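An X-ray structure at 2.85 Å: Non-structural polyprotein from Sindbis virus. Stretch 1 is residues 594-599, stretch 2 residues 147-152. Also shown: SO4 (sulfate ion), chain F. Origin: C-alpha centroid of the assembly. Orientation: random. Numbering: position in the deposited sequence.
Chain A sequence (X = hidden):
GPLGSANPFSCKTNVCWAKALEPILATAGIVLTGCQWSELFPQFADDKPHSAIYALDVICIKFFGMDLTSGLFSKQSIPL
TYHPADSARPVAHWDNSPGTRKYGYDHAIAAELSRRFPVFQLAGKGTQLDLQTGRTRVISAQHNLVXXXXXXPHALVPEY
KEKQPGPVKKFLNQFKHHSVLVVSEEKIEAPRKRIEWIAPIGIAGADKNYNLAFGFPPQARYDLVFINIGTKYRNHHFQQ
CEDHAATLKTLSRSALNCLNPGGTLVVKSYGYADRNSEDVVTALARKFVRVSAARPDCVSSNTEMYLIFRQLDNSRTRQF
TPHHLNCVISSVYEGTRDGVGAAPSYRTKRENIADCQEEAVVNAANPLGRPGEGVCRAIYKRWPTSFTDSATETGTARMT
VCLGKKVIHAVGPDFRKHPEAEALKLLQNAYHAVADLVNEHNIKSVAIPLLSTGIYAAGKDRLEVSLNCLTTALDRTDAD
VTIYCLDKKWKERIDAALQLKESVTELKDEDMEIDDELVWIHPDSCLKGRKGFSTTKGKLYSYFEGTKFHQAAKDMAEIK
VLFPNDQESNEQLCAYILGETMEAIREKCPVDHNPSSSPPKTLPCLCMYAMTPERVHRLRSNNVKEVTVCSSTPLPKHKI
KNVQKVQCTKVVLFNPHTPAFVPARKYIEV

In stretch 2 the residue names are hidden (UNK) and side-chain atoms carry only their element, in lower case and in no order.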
# COMPACT_ATOMS: atom_id res chain seq x y z
N ASN A 594 9.61 19.33 2.47
CA ASN A 594 10.01 18.13 1.77
C ASN A 594 9.44 18.19 0.36
O ASN A 594 8.26 18.50 0.17
CB ASN A 594 9.54 16.88 2.51
CG ASN A 594 10.45 16.52 3.68
OD1 ASN A 594 11.67 16.40 3.53
ND2 ASN A 594 9.85 16.37 4.86
N PRO A 595 10.26 17.88 -0.65
CA PRO A 595 9.77 17.83 -2.03
C PRO A 595 8.75 16.72 -2.25
O PRO A 595 8.05 16.72 -3.27
CB PRO A 595 11.04 17.55 -2.85
CG PRO A 595 12.17 17.87 -1.96
CD PRO A 595 11.71 17.64 -0.56
N SER A 596 8.67 15.78 -1.30
CA SER A 596 7.84 14.60 -1.44
C SER A 596 6.62 14.64 -0.53
O SER A 596 6.62 15.33 0.49
CB SER A 596 8.64 13.33 -1.16
OG SER A 596 9.35 13.44 0.06
N SER A 597 5.57 13.94 -0.93
CA SER A 597 4.39 13.77 -0.10
C SER A 597 3.82 12.38 -0.33
O SER A 597 4.45 11.54 -0.97
CB SER A 597 3.34 14.85 -0.42
OG SER A 597 2.92 14.79 -1.77
N SER A 598 2.63 12.13 0.22
CA SER A 598 1.93 10.87 0.03
C SER A 598 0.57 11.12 -0.63
O SER A 598 -0.04 12.17 -0.41
CB SER A 598 1.72 10.17 1.37
OG SER A 598 2.95 9.85 1.98
N PRO A 599 0.11 10.17 -1.44
CA PRO A 599 -1.18 10.31 -2.12
C PRO A 599 -2.35 10.47 -1.15
O PRO A 599 -2.48 9.66 -0.23
CB PRO A 599 -1.32 9.00 -2.90
CG PRO A 599 -0.38 8.05 -2.25
CD PRO A 599 0.76 8.89 -1.76
N UNK A 147 13.33 8.95 -7.33
CA UNK A 147 12.50 10.13 -7.59
C UNK A 147 12.41 10.98 -6.33
O UNK A 147 12.07 10.43 -5.28
c UNK A 147 12.52 7.74 -7.14
c UNK A 147 11.15 9.53 -7.95
c UNK A 147 11.11 8.27 -7.17
N UNK A 148 12.63 12.28 -6.43
CA UNK A 148 12.74 13.09 -5.22
C UNK A 148 11.37 13.44 -4.64
O UNK A 148 11.26 13.81 -3.47
c UNK A 148 12.70 15.38 -6.31
c UNK A 148 13.94 15.03 -4.18
c UNK A 148 13.53 14.40 -5.49
N UNK A 149 10.32 13.28 -5.44
CA UNK A 149 8.99 13.70 -5.02
C UNK A 149 8.18 12.60 -4.35
O UNK A 149 7.03 12.83 -3.97
c UNK A 149 8.21 14.22 -6.23
c UNK A 149 7.90 13.13 -7.23
o UNK A 149 8.78 12.35 -7.61
n UNK A 149 6.63 13.03 -7.63
N UNK A 150 8.77 11.42 -4.19
CA UNK A 150 8.04 10.26 -3.71
C UNK A 150 8.33 9.93 -2.25
O UNK A 150 9.49 9.88 -1.83
n UNK A 150 5.74 3.80 -4.12
c UNK A 150 7.75 6.68 -5.19
c UNK A 150 8.37 9.04 -4.57
c UNK A 150 6.04 5.01 -4.55
n UNK A 150 5.06 5.88 -4.80
c UNK A 150 7.79 7.72 -4.07
n UNK A 150 7.31 5.36 -4.73
N UNK A 151 7.28 9.70 -1.47
CA UNK A 151 7.47 9.12 -0.15
C UNK A 151 7.51 7.61 -0.32
O UNK A 151 6.54 7.00 -0.74
c UNK A 151 6.33 9.52 0.80
o UNK A 151 7.61 11.51 1.28
c UNK A 151 6.53 10.90 1.41
n UNK A 151 5.50 11.41 2.08
N UNK A 152 8.65 7.02 0.02
CA UNK A 152 8.86 5.60 -0.19
C UNK A 152 8.11 4.81 0.86
O UNK A 152 8.15 5.14 2.03
c UNK A 152 11.19 6.07 -1.15
c UNK A 152 10.86 5.63 -2.56
c UNK A 152 10.36 5.29 -0.13
c UNK A 152 12.68 5.91 -0.86
S SO4 F . 4.52 15.47 -5.91
O1 SO4 F . 4.61 16.09 -4.58
O2 SO4 F . 3.20 15.71 -6.48
O3 SO4 F . 5.54 16.06 -6.78
O4 SO4 F . 4.73 14.03 -5.78

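Position 147 carries three side-chain carbons that close a ring onto the backbone nitrogen, a construction unique to proline among the standard residues. It makes no contact with stretch 1, and Pro-147 serves instead as the first residue of a type I beta turn that runs to position 150.

At position 148 the side chain is a single carbon carrying two more, with no nitrogen or oxygen, and one of these carbons packs on the ring of Pro-595. Branching at the first carbon identifies valine. CG2 of Val-148 lies 4.0 Å from CG of Pro-595, an apolar contact, while O of Val-148 approaches CB of Ser-596 at 3.5 Å.

Position 149 has two side-chain carbons, the second bearing one oxygen and one nitrogen; the first carbon just reaches stretch 1. This is a short amide, hence asparagine; an acid of the same shape would carry two oxygens. The CA-to-CB bond of Asn-149 points away overall, although CB touches stretch 1, and its ND2 donates a hydrogen bond to O4 of a sulfate ion at 2.8 Å and a weak one to O3 at 3.3 Å. The backbone faces stretch 1: the CA of Ser-596 makes a CA-H...O contact of 3.2 Å with O of Asn-149.

Position 150 shows three carbons in line, a nitrogen, and then a carbon carrying two further nitrogens, none of them touching stretch 1. That guanidinium group defines arginine. The CA-to-CB bond of Arg-150 points away from stretch 1, and chi1 to chi3 are all t; its contribution is mainly backbone, which forms a single beta bridge with Ser-597.

Position 151 again has two carbons, the second with one oxygen and one nitrogen, but here the CA-to-CB bond points toward stretch 1 and both polar atoms lie close to serine hydroxyls. It is a second asparagine. OG of Ser-596 donates to OD1 of Asn-151 at 2.9 Å, and ND2 of Asn-151 donates to OG of Ser-598 at 3.0 Å with a nearly straight angle of 170°.

Position 152 bears four carbons, forked at the second, which is leucine. The CA-to-CB bond of Leu-152 points away, and the residue does not touch stretch 1.

The contact, burying 319 Å² in all, thus joins residues that touch across at least 445 positions of sequence through one central amide. Asn-151 uses its oxygen as acceptor and its nitrogen as donor, engaging the serines that flank Ser-597, while its backbone N adds a weak hydrogen bond to O of Ser-597 at 3.4 Å. Side-chain and backbone bonds therefore converge on three successive serines, and the packing of Pro-595 against Val-148 adds an apolar contribution beside this polar network.

Stretch 2 147-152: PVNRNL
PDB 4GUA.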